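PDB 6F72: VAO-type flavoprotein oxidase VAO615 from Myceliophthora thermophila, which probably acts as an oxidoreductase that, once reduced, reacts rapidly with molecular oxygen through a bicovalently bound FAD, its substrate still unidentified. Local coordinates for residues Val218-Gly226 with Phe395-Gly405; Leu307-Val318 with Phe370-Ile379. All coordinates share one frame; numbering follows the deposited sequence.

Contact 1 of 2, residues Val218-Gly226 with Phe395-Gly405. With FAD (flavin-adenine dinucleotide), chain E.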
loop_
_atom_site.group_PDB
_atom_site.type_symbol
_atom_site.label_atom_id
_atom_site.label_comp_id
_atom_site.label_asym_id
_atom_site.label_seq_id
_atom_site.Cartn_x
_atom_site.Cartn_y
_atom_site.Cartn_z
ATOM N N VAL A 218 -5.395 1.653 13.362
ATOM C CA VAL A 218 -5.734 1.060 12.065
ATOM C C VAL A 218 -4.561 1.178 11.074
ATOM O O VAL A 218 -4.216 2.276 10.603
ATOM C CB VAL A 218 -7.053 1.656 11.497
ATOM C CG1 VAL A 218 -7.372 1.108 10.115
ATOM C CG2 VAL A 218 -8.213 1.402 12.455
ATOM N N GLY A 219 -3.986 0.021 10.737
ATOM C CA GLY A 219 -2.854 -0.047 9.830
ATOM C C GLY A 219 -2.790 -1.358 9.083
ATOM O O GLY A 219 -3.537 -2.295 9.383
ATOM N N GLY A 220 -1.862 -1.429 8.131
ATOM C CA GLY A 220 -1.732 -2.583 7.233
ATOM C C GLY A 220 -1.175 -3.846 7.861
ATOM O O GLY A 220 -0.631 -3.834 8.971
ATOM N N THR A 221 -1.310 -4.944 7.123
ATOM C CA THR A 221 -0.906 -6.259 7.599
ATOM C C THR A 221 0.574 -6.457 7.336
ATOM O O THR A 221 1.219 -7.324 7.949
ATOM C CB THR A 221 -1.686 -7.374 6.895
ATOM O OG1 THR A 221 -1.538 -7.226 5.477
ATOM C CG2 THR A 221 -3.164 -7.310 7.265
ATOM N N CYS A 222 1.105 -5.662 6.411
ATOM C CA CYS A 222 2.519 -5.699 6.109
ATOM C C CYS A 222 3.210 -4.663 7.027
ATOM O O CYS A 222 3.017 -3.460 6.842
ATOM C CB CYS A 222 2.744 -5.422 4.616
ATOM S SG CYS A 222 1.958 -6.524 3.367
ATOM N N PRO A 223 4.001 -5.126 8.034
ATOM C CA PRO A 223 4.500 -4.211 9.095
ATOM C C PRO A 223 5.366 -3.042 8.635
ATOM O O PRO A 223 5.351 -1.990 9.276
ATOM C CB PRO A 223 5.287 -5.131 10.031
ATOM C CG PRO A 223 4.785 -6.505 9.743
ATOM C CD PRO A 223 4.440 -6.516 8.279
ATOM N N THR A 224 6.096 -3.221 7.535
ATOM C CA THR A 224 7.026 -2.209 7.006
ATOM C C THR A 224 6.326 -1.101 6.201
ATOM O O THR A 224 6.955 -0.112 5.821
ATOM C CB THR A 224 8.143 -2.853 6.127
ATOM O OG1 THR A 224 7.559 -3.453 4.949
ATOM C CG2 THR A 224 8.949 -3.891 6.925
ATOM N N VAL A 225 5.031 -1.277 5.936
ATOM C CA VAL A 225 4.227 -0.285 5.190
ATOM C C VAL A 225 4.126 1.052 5.934
ATOM O O VAL A 225 3.940 1.062 7.145
ATOM C CB VAL A 225 2.835 -0.857 4.849
ATOM C CG1 VAL A 225 1.867 0.229 4.396
ATOM C CG2 VAL A 225 3.000 -1.920 3.767
ATOM N N GLY A 226 4.287 2.158 5.200
ATOM C CA GLY A 226 4.216 3.493 5.780
ATOM C C GLY A 226 2.776 3.936 6.029
ATOM O O GLY A 226 2.064 4.301 5.076
ATOM N N PHE A 395 -1.636 -9.483 16.310
ATOM C CA PHE A 395 -1.067 -9.115 15.021
ATOM C C PHE A 395 0.181 -9.938 14.683
ATOM O O PHE A 395 0.253 -10.544 13.609
ATOM C CB PHE A 395 -0.749 -7.615 14.956
ATOM C CG PHE A 395 -0.359 -7.152 13.586
ATOM C CD1 PHE A 395 0.965 -7.239 13.154
ATOM C CD2 PHE A 395 -1.324 -6.671 12.700
ATOM C CE1 PHE A 395 1.323 -6.847 11.867
ATOM C CE2 PHE A 395 -0.975 -6.259 11.417
ATOM C CZ PHE A 395 0.353 -6.358 10.998
ATOM N N PHE A 396 1.148 -9.960 15.602
ATOM C CA PHE A 396 2.436 -10.602 15.322
ATOM C C PHE A 396 2.467 -12.121 15.518
ATOM O O PHE A 396 3.380 -12.785 15.010
ATOM C CB PHE A 396 3.605 -9.867 16.006
ATOM C CG PHE A 396 3.939 -8.543 15.358
ATOM C CD1 PHE A 396 4.513 -8.494 14.078
ATOM C CD2 PHE A 396 3.659 -7.343 16.003
ATOM C CE1 PHE A 396 4.813 -7.274 13.473
ATOM C CE2 PHE A 396 3.958 -6.122 15.401
ATOM C CZ PHE A 396 4.537 -6.086 14.138
ATOM N N THR A 397 1.461 -12.670 16.205
ATOM C CA THR A 397 1.232 -14.119 16.193
ATOM C C THR A 397 0.972 -14.555 14.747
ATOM O O THR A 397 1.611 -15.490 14.257
ATOM C CB THR A 397 0.035 -14.544 17.072
ATOM O OG1 THR A 397 0.196 -14.018 18.389
ATOM C CG2 THR A 397 -0.068 -16.070 17.164
ATOM N N TYR A 398 0.065 -13.843 14.074
ATOM C CA TYR A 398 -0.395 -14.218 12.735
ATOM C C TYR A 398 0.398 -13.634 11.561
ATOM O O TYR A 398 0.464 -14.262 10.489
ATOM C CB TYR A 398 -1.898 -13.937 12.586
ATOM C CG TYR A 398 -2.724 -14.831 13.489
ATOM C CD1 TYR A 398 -2.945 -16.180 13.163
ATOM C CD2 TYR A 398 -3.244 -14.348 14.690
ATOM C CE1 TYR A 398 -3.681 -17.009 14.002
ATOM C CE2 TYR A 398 -3.979 -15.171 15.536
ATOM C CZ TYR A 398 -4.193 -16.496 15.185
ATOM O OH TYR A 398 -4.916 -17.302 16.021
ATOM N N LEU A 399 1.007 -12.466 11.762
ATOM C CA LEU A 399 1.610 -11.712 10.658
ATOM C C LEU A 399 3.044 -11.269 10.978
ATOM O O LEU A 399 3.585 -10.329 10.371
ATOM C CB LEU A 399 0.694 -10.537 10.237
ATOM C CG LEU A 399 -0.823 -10.791 10.036
ATOM C CD1 LEU A 399 -1.619 -9.499 10.048
ATOM C CD2 LEU A 399 -1.170 -11.583 8.784
ATOM N N GLY A 400 3.659 -11.981 11.923
ATOM C CA GLY A 400 5.023 -11.712 12.349
ATOM C C GLY A 400 6.058 -12.387 11.458
ATOM O O GLY A 400 5.748 -12.713 10.303
ATOM N N PRO A 401 7.280 -12.606 11.966
ATOM C CA PRO A 401 7.677 -12.260 13.352
ATOM C C PRO A 401 7.856 -10.762 13.595
ATOM O O PRO A 401 8.116 -10.009 12.649
ATOM C CB PRO A 401 9.022 -12.965 13.512
ATOM C CG PRO A 401 9.572 -13.023 12.123
ATOM C CD PRO A 401 8.395 -13.207 11.208
ATOM N N ALA A 402 7.696 -10.349 14.854
ATOM C CA ALA A 402 7.927 -8.966 15.268
ATOM C C ALA A 402 9.426 -8.644 15.175
ATOM O O ALA A 402 10.249 -9.508 15.498
ATOM C CB ALA A 402 7.406 -8.742 16.680
ATOM N N PRO A 403 9.794 -7.432 14.737
ATOM C CA PRO A 403 8.845 -6.352 14.424
ATOM C C PRO A 403 8.512 -6.186 12.941
ATOM O O PRO A 403 7.465 -5.619 12.611
ATOM C CB PRO A 403 9.563 -5.104 14.941
ATOM C CG PRO A 403 11.023 -5.428 14.796
ATOM C CD PRO A 403 11.161 -6.917 14.968
ATOM N N TYR A 404 9.376 -6.694 12.066
ATOM C CA TYR A 404 9.341 -6.342 10.642
ATOM C C TYR A 404 8.432 -7.201 9.765
ATOM O O TYR A 404 8.082 -6.791 8.651
ATOM C CB TYR A 404 10.758 -6.312 10.057
ATOM C CG TYR A 404 11.758 -5.470 10.826
ATOM C CD1 TYR A 404 11.475 -4.138 11.185
ATOM C CD2 TYR A 404 13.015 -5.998 11.166
ATOM C CE1 TYR A 404 12.406 -3.369 11.881
ATOM C CE2 TYR A 404 13.945 -5.242 11.856
ATOM C CZ TYR A 404 13.640 -3.930 12.210
ATOM O OH TYR A 404 14.586 -3.197 12.891
ATOM N N GLY A 405 8.044 -8.372 10.272
ATOM C CA GLY A 405 7.275 -9.350 9.492
ATOM C C GLY A 405 8.169 -10.092 8.500
ATOM O O GLY A 405 9.397 -10.126 8.649
HETATM P PA FAD E . 5.602 4.621 -0.874
HETATM O O1A FAD E . 5.888 3.861 -2.144
HETATM O O2A FAD E . 6.777 5.295 -0.221
HETATM O O5B FAD E . 4.453 5.700 -1.184
HETATM C C5B FAD E . 3.305 5.378 -1.971
HETATM C C4B FAD E . 2.712 6.619 -2.627
HETATM O O4B FAD E . 2.390 7.585 -1.624
HETATM C C3B FAD E . 3.638 7.320 -3.603
HETATM O O3B FAD E . 2.816 7.836 -4.657
HETATM C C2B FAD E . 4.232 8.475 -2.814
HETATM O O2B FAD E . 4.553 9.587 -3.654
HETATM C C1B FAD E . 3.111 8.809 -1.844
HETATM N N9A FAD E . 3.562 9.305 -0.522
HETATM C C8A FAD E . 4.051 8.542 0.480
HETATM N N7A FAD E . 4.329 9.302 1.569
HETATM C C5A FAD E . 4.005 10.569 1.266
HETATM C C6A FAD E . 4.050 11.871 1.969
HETATM N N6A FAD E . 4.522 11.933 3.233
HETATM N N1A FAD E . 3.626 12.971 1.305
HETATM C C2A FAD E . 3.160 12.915 0.038
HETATM N N3A FAD E . 3.085 11.755 -0.661
HETATM C C4A FAD E . 3.487 10.573 -0.110
HETATM N N1 FAD E . -2.275 -1.932 1.667
HETATM C C2 FAD E . -3.391 -2.205 2.390
HETATM O O2 FAD E . -4.392 -1.460 2.267
HETATM N N3 FAD E . -3.452 -3.258 3.234
HETATM C C4 FAD E . -2.439 -4.119 3.423
HETATM O O4 FAD E . -2.543 -5.084 4.214
HETATM C C4X FAD E . -1.184 -3.879 2.676
HETATM N N5 FAD E . -0.111 -4.687 2.817
HETATM C C5X FAD E . 1.043 -4.467 2.123
HETATM C C6 FAD E . 2.154 -5.322 2.288
HETATM C C7 FAD E . 3.337 -5.065 1.560
HETATM C C7M FAD E . 4.517 -6.002 1.745
HETATM C C8 FAD E . 3.418 -3.883 0.626
HETATM C C8M FAD E . 4.673 -3.466 -0.126
HETATM C C9 FAD E . 2.310 -3.053 0.482
HETATM C C9A FAD E . 1.128 -3.295 1.187
HETATM N N10 FAD E . 0.018 -2.428 1.044
HETATM C C10 FAD E . -1.164 -2.706 1.764
HETATM C "C1'" FAD E . 0.076 -1.317 0.097
HETATM C "C2'" FAD E . 0.228 0.078 0.625
HETATM O "O2'" FAD E . -1.024 0.468 1.183
HETATM C "C3'" FAD E . 0.567 0.931 -0.591
HETATM O "O3'" FAD E . 1.638 0.339 -1.357
HETATM C "C4'" FAD E . 0.938 2.350 -0.186
HETATM O "O4'" FAD E . 1.012 3.172 -1.352
HETATM C "C5'" FAD E . 2.234 2.386 0.626
HETATM O "O5'" FAD E . 2.625 3.720 0.913
HETATM P P FAD E . 4.103 4.007 1.473
HETATM O O1P FAD E . 4.381 3.058 2.605
HETATM O O2P FAD E . 4.181 5.505 1.651
HETATM O O3P FAD E . 5.012 3.589 0.205
#
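The flavin carbonyl O4 of FAD is gripped twice by Thr-221, whose outer flank leans on Leu-399: OG1 donates to it over 2.7 Å, and the backbone N reaches it over 3.2 Å, nearly straight at 169°. A chi1 of 55° sets OG1 between the backbone N and the carbonyl carbon, and thus on the side of the flavin. Behind it, Thr-221 CB meets Leu-399 CD1 at 3.8 Å, and the same methyl lies over one face of the Phe-395 ring. Phe-395 points its CZ at the loop backbone, 3.3 Å from Thr-221 O and close to Gly-220 O, which also bonds to Tyr-207 OH; its ring edge faces Pro-223 CG. In turn, Phe-395 CD1 sits 3.6 Å above the centre of the Phe-396 ring, whose other face carries Ala-402 CB. With an alanine at Phe-395, Pro-223 and Phe-396 would probably lose a shared neighbour, and the Gly-220 to Thr-221 backbone its backing. The Pro-223 ring packs between Phe-396 and the backbone at Tyr-404: CG lies 3.8 Å from Phe-396 CE1 and 3.5 Å from Tyr-404 O, and a side chain at Gly-405 would collide with it. No hydrogen bond crosses between the segments. Cys-222 to Val-225 form a type I beta turn, with Pro-223 in its second position, and Thr-224 OG1 bonds to His-157, the second flavin-linked residue. Cys-222 SG is joined to FAD C6, making this loop one half of the bicovalent His-Cys flavin attachment site of a VAO-type oxidase.

Contact 2 of 2, residues Leu307-Val318 with Phe370-Ile379. With NAG (2-acetamido-2-deoxy-beta-D-glucopyranose), chain F.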
loop_
_atom_site.group_PDB
_atom_site.type_symbol
_atom_site.label_atom_id
_atom_site.label_comp_id
_atom_site.label_asym_id
_atom_site.label_seq_id
_atom_site.Cartn_x
_atom_site.Cartn_y
_atom_site.Cartn_z
ATOM N N LEU A 307 -8.018 -20.916 10.541
ATOM C CA LEU A 307 -9.070 -21.744 9.974
ATOM C C LEU A 307 -8.695 -22.148 8.553
ATOM O O LEU A 307 -8.680 -21.312 7.644
ATOM C CB LEU A 307 -10.427 -21.022 10.027
ATOM C CG LEU A 307 -11.645 -21.577 9.268
ATOM C CD1 LEU A 307 -12.003 -22.999 9.690
ATOM C CD2 LEU A 307 -12.828 -20.635 9.447
ATOM N N GLY A 308 -8.394 -23.433 8.379
ATOM C CA GLY A 308 -7.968 -23.972 7.092
ATOM C C GLY A 308 -8.737 -25.202 6.669
ATOM O O GLY A 308 -9.176 -25.985 7.510
ATOM N N PHE A 309 -8.906 -25.361 5.356
ATOM C CA PHE A 309 -9.518 -26.554 4.761
ATOM C C PHE A 309 -9.001 -26.782 3.344
ATOM O O PHE A 309 -8.576 -25.832 2.681
ATOM C CB PHE A 309 -11.054 -26.475 4.788
ATOM C CG PHE A 309 -11.639 -25.333 3.994
ATOM C CD1 PHE A 309 -11.914 -25.474 2.626
ATOM C CD2 PHE A 309 -11.963 -24.118 4.622
ATOM C CE1 PHE A 309 -12.467 -24.427 1.894
ATOM C CE2 PHE A 309 -12.527 -23.071 3.896
ATOM C CZ PHE A 309 -12.778 -23.226 2.532
ATOM N N ASN A 310 -9.060 -28.035 2.887
ATOM C CA ASN A 310 -8.545 -28.411 1.562
ATOM C C ASN A 310 -9.425 -29.417 0.786
ATOM O O ASN A 310 -10.545 -29.716 1.201
ATOM C CB ASN A 310 -7.082 -28.876 1.663
ATOM C CG ASN A 310 -6.894 -30.075 2.572
ATOM O OD1 ASN A 310 -7.465 -31.142 2.348
ATOM N ND2 ASN A 310 -6.073 -29.902 3.603
ATOM N N ASP A 311 -8.914 -29.922 -0.341
ATOM C CA ASP A 311 -9.684 -30.835 -1.205
ATOM C C ASP A 311 -9.303 -32.326 -1.125
ATOM O O ASP A 311 -9.854 -33.147 -1.860
ATOM C CB ASP A 311 -9.732 -30.321 -2.665
ATOM C CG ASP A 311 -8.378 -30.346 -3.372
ATOM O OD1 ASP A 311 -7.388 -30.889 -2.838
ATOM O OD2 ASP A 311 -8.315 -29.810 -4.498
ATOM N N SER A 312 -8.395 -32.657 -0.202
ATOM C CA SER A 312 -7.826 -34.009 -0.051
ATOM C C SER A 312 -8.803 -35.100 0.381
ATOM O O SER A 312 -8.463 -36.285 0.325
ATOM C CB SER A 312 -6.651 -33.988 0.927
ATOM O OG SER A 312 -5.653 -33.085 0.496
ATOM N N ALA A 313 -10.001 -34.705 0.802
ATOM C CA ALA A 313 -11.026 -35.637 1.279
ATOM C C ALA A 313 -12.331 -35.539 0.492
ATOM O O ALA A 313 -13.138 -36.482 0.505
ATOM C CB ALA A 313 -11.289 -35.421 2.764
ATOM N N VAL A 314 -12.535 -34.417 -0.196
ATOM C CA VAL A 314 -13.824 -34.134 -0.854
ATOM C C VAL A 314 -13.742 -33.912 -2.368
ATOM O O VAL A 314 -14.772 -33.910 -3.060
ATOM C CB VAL A 314 -14.564 -32.934 -0.195
ATOM C CG1 VAL A 314 -15.087 -33.308 1.181
ATOM C CG2 VAL A 314 -13.684 -31.686 -0.134
ATOM N N GLY A 315 -12.520 -33.729 -2.870
ATOM C CA GLY A 315 -12.285 -33.376 -4.269
ATOM C C GLY A 315 -12.428 -31.882 -4.489
ATOM O O GLY A 315 -13.012 -31.174 -3.666
ATOM N N ASN A 316 -11.917 -31.412 -5.622
ATOM C CA ASN A 316 -11.801 -29.982 -5.909
ATOM C C ASN A 316 -13.137 -29.260 -6.077
ATOM O O ASN A 316 -13.250 -28.069 -5.755
ATOM C CB ASN A 316 -10.925 -29.753 -7.142
ATOM C CG ASN A 316 -10.353 -28.353 -7.197
ATOM O OD1 ASN A 316 -10.683 -27.574 -8.089
ATOM N ND2 ASN A 316 -9.490 -28.028 -6.240
ATOM N N GLU A 317 -14.140 -29.979 -6.576
ATOM C CA GLU A 317 -15.459 -29.401 -6.805
ATOM C C GLU A 317 -16.195 -29.005 -5.521
ATOM O O GLU A 317 -16.829 -27.943 -5.479
ATOM C CB GLU A 317 -16.317 -30.326 -7.671
ATOM C CG GLU A 317 -16.237 -30.010 -9.161
ATOM C CD GLU A 317 -16.908 -28.685 -9.541
ATOM O OE1 GLU A 317 -17.898 -28.278 -8.890
ATOM O OE2 GLU A 317 -16.451 -28.047 -10.516
ATOM N N VAL A 318 -16.108 -29.860 -4.497
ATOM C CA VAL A 318 -16.707 -29.592 -3.175
ATOM C C VAL A 318 -15.924 -28.478 -2.472
ATOM O O VAL A 318 -16.527 -27.622 -1.812
ATOM C CB VAL A 318 -16.813 -30.870 -2.293
ATOM C CG1 VAL A 318 -17.262 -30.543 -0.870
ATOM C CG2 VAL A 318 -17.774 -31.887 -2.911
ATOM N N PHE A 370 -19.241 -21.313 10.285
ATOM C CA PHE A 370 -18.229 -21.714 9.301
ATOM C C PHE A 370 -17.867 -23.188 9.449
ATOM O O PHE A 370 -17.787 -23.905 8.448
ATOM C CB PHE A 370 -16.961 -20.843 9.401
ATOM C CG PHE A 370 -17.207 -19.361 9.239
ATOM C CD1 PHE A 370 -17.209 -18.771 7.968
ATOM C CD2 PHE A 370 -17.413 -18.545 10.361
ATOM C CE1 PHE A 370 -17.427 -17.405 7.818
ATOM C CE2 PHE A 370 -17.637 -17.177 10.218
ATOM C CZ PHE A 370 -17.644 -16.606 8.946
ATOM N N LEU A 371 -17.673 -23.631 10.695
ATOM C CA LEU A 371 -17.310 -25.028 11.010
ATOM C C LEU A 371 -18.431 -26.033 10.715
ATOM O O LEU A 371 -18.150 -27.154 10.274
ATOM C CB LEU A 371 -16.822 -25.187 12.465
ATOM C CG LEU A 371 -15.774 -24.254 13.098
ATOM C CD1 LEU A 371 -15.337 -24.776 14.460
ATOM C CD2 LEU A 371 -14.558 -24.022 12.211
ATOM N N ASP A 372 -19.682 -25.631 10.960
ATOM C CA ASP A 372 -20.845 -26.448 10.623
ATOM C C ASP A 372 -20.999 -26.611 9.115
ATOM O O ASP A 372 -21.343 -27.708 8.647
ATOM C CB ASP A 372 -22.138 -25.865 11.212
ATOM C CG ASP A 372 -22.284 -26.116 12.707
ATOM O OD1 ASP A 372 -21.664 -27.053 13.258
ATOM O OD2 ASP A 372 -23.040 -25.359 13.344
ATOM N N ASP A 373 -20.746 -25.536 8.360
ATOM C CA ASP A 373 -20.852 -25.582 6.898
ATOM C C ASP A 373 -19.862 -26.570 6.294
ATOM O O ASP A 373 -20.230 -27.388 5.436
ATOM C CB ASP A 373 -20.687 -24.203 6.263
ATOM C CG ASP A 373 -20.833 -24.244 4.744
ATOM O OD1 ASP A 373 -19.822 -24.483 4.053
ATOM O OD2 ASP A 373 -21.965 -24.061 4.240
ATOM N N LEU A 374 -18.617 -26.490 6.759
ATOM C CA LEU A 374 -17.566 -27.417 6.344
ATOM C C LEU A 374 -17.898 -28.863 6.731
ATOM O O LEU A 374 -17.770 -29.767 5.896
ATOM C CB LEU A 374 -16.203 -26.976 6.895
ATOM C CG LEU A 374 -15.693 -25.637 6.348
ATOM C CD1 LEU A 374 -14.714 -24.968 7.307
ATOM C CD2 LEU A 374 -15.088 -25.804 4.961
ATOM N N ALA A 375 -18.344 -29.063 7.976
ATOM C CA ALA A 375 -18.783 -30.375 8.471
ATOM C C ALA A 375 -19.851 -31.000 7.566
ATOM O O ALA A 375 -19.725 -32.164 7.190
ATOM C CB ALA A 375 -19.284 -30.274 9.909
ATOM N N SER A 376 -20.863 -30.213 7.188
ATOM C CA SER A 376 -21.971 -30.682 6.328
ATOM C C SER A 376 -21.522 -31.045 4.905
ATOM O O SER A 376 -22.250 -31.722 4.158
ATOM C CB SER A 376 -23.094 -29.638 6.269
ATOM O OG SER A 376 -22.794 -28.626 5.320
ATOM N N ARG A 377 -20.327 -30.585 4.544
ATOM C CA ARG A 377 -19.765 -30.806 3.220
ATOM C C ARG A 377 -18.663 -31.875 3.219
ATOM O O ARG A 377 -17.982 -32.074 2.209
ATOM C CB ARG A 377 -19.292 -29.474 2.633
ATOM C CG ARG A 377 -20.446 -28.575 2.211
ATOM C CD ARG A 377 -19.978 -27.144 2.073
ATOM N NE ARG A 377 -20.512 -26.530 0.866
ATOM C CZ ARG A 377 -21.535 -25.684 0.819
ATOM N NH1 ARG A 377 -22.178 -25.313 1.920
ATOM N NH2 ARG A 377 -21.919 -25.198 -0.352
ATOM N N GLY A 378 -18.528 -32.571 4.349
ATOM C CA GLY A 378 -17.557 -33.647 4.526
ATOM C C GLY A 378 -16.108 -33.195 4.680
ATOM O O GLY A 378 -15.186 -33.983 4.450
ATOM N N ILE A 379 -15.912 -31.932 5.062
ATOM C CA ILE A 379 -14.572 -31.352 5.273
ATOM C C ILE A 379 -14.236 -31.316 6.764
ATOM O O ILE A 379 -15.035 -30.856 7.576
ATOM C CB ILE A 379 -14.451 -29.940 4.634
ATOM C CG1 ILE A 379 -14.634 -30.025 3.109
ATOM C CG2 ILE A 379 -13.106 -29.306 4.949
ATOM C CD1 ILE A 379 -15.012 -28.724 2.435
HETATM C C1 NAG F . -5.754 -30.942 4.554
HETATM C C2 NAG F . -4.269 -30.911 4.960
HETATM C C3 NAG F . -3.944 -31.989 6.003
HETATM C C4 NAG F . -4.959 -32.002 7.153
HETATM C C5 NAG F . -6.370 -32.154 6.560
HETATM C C6 NAG F . -7.464 -32.290 7.619
HETATM C C7 NAG F . -2.811 -30.084 3.114
HETATM C C8 NAG F . -1.997 -30.522 1.932
HETATM N N2 NAG F . -3.422 -31.076 3.782
HETATM O O3 NAG F . -2.622 -31.787 6.512
HETATM O O4 NAG F . -4.647 -33.056 8.076
HETATM O O5 NAG F . -6.645 -31.041 5.683
HETATM O O6 NAG F . -7.721 -31.024 8.239
HETATM O O7 NAG F . -2.890 -28.900 3.419
#
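Leu-374 lays its CD2 methyl over one face of the Phe-309 ring, a CH-pi contact 3.7 Å from the centroid and 17° off the normal, and the two side chains meet at about a right angle. This is the close-packed part. Phe-309 CB touches Ile-379 CG2 at 3.5 Å, while Leu-307, with CG anti to the backbone N (chi1 169°), sends CD1 to 3.7 Å from Leu-371 CD2 and rests CD2 on Phe-370 CB. Val-314 is held as closely: CG1 lies 3.3 Å from both Arg-377 O and Gly-378 O, and its CG2 touches Ile-379 CG1, the two side chains crossing at about a right angle. Strand 307-310 and helix 370-376 run almost parallel, 14° apart, with axes 10.9 Å from each other: a helix packed on a face of the seven-stranded antiparallel sheet. A Schellman motif ends that helix. Gly-378, at positive phi, is its C-prime residue, and Leu-374 O accepts from Arg-377 N and Ile-379 N on opposite faces of its plane. The solvent side is looser. There exposed Ala-313 brings CB only to 4.5 Å from Gly-378 O, and Val-318 CG1 lies by Arg-377 O and CB and, more distantly, Ile-379 CD1. The guanidinium of Arg-377 turns back to its own helix, NH1 bridging to Asp-373 OD2 at 2.6 Å. Asn-310 points away from the helix, its OD1 closing an Asx turn with Ser-312 N and its ND2 bearing the N-linked GlcNAc, which also bonds to Thr-380 O.

From the N terminus, the chain first enters contact 1 at 218-226, the flavin-bearing loop between strand 215-216 and helix 227-233. It then runs through that helix and strands 251-257, 263-266 and 288-298 to strand 302-310, where contact 2 begins. Helix 316-335, strands 339-344 and 348-356 and most of helix 360-376 follow before 370-379 closes this shorter loop of 51 residues. Strand 382-388 and helix 391-399 lead to 395-405, which closes the longer loop of 168 residues; in sequence contact 2 falls inside it, although the two do not touch. Contact 1 joins the flavin loop to the end of helix 391-399 and the turn after it, whereas contact 2 packs helix 360-376 on strand 302-310 of the seven-stranded antiparallel sheet.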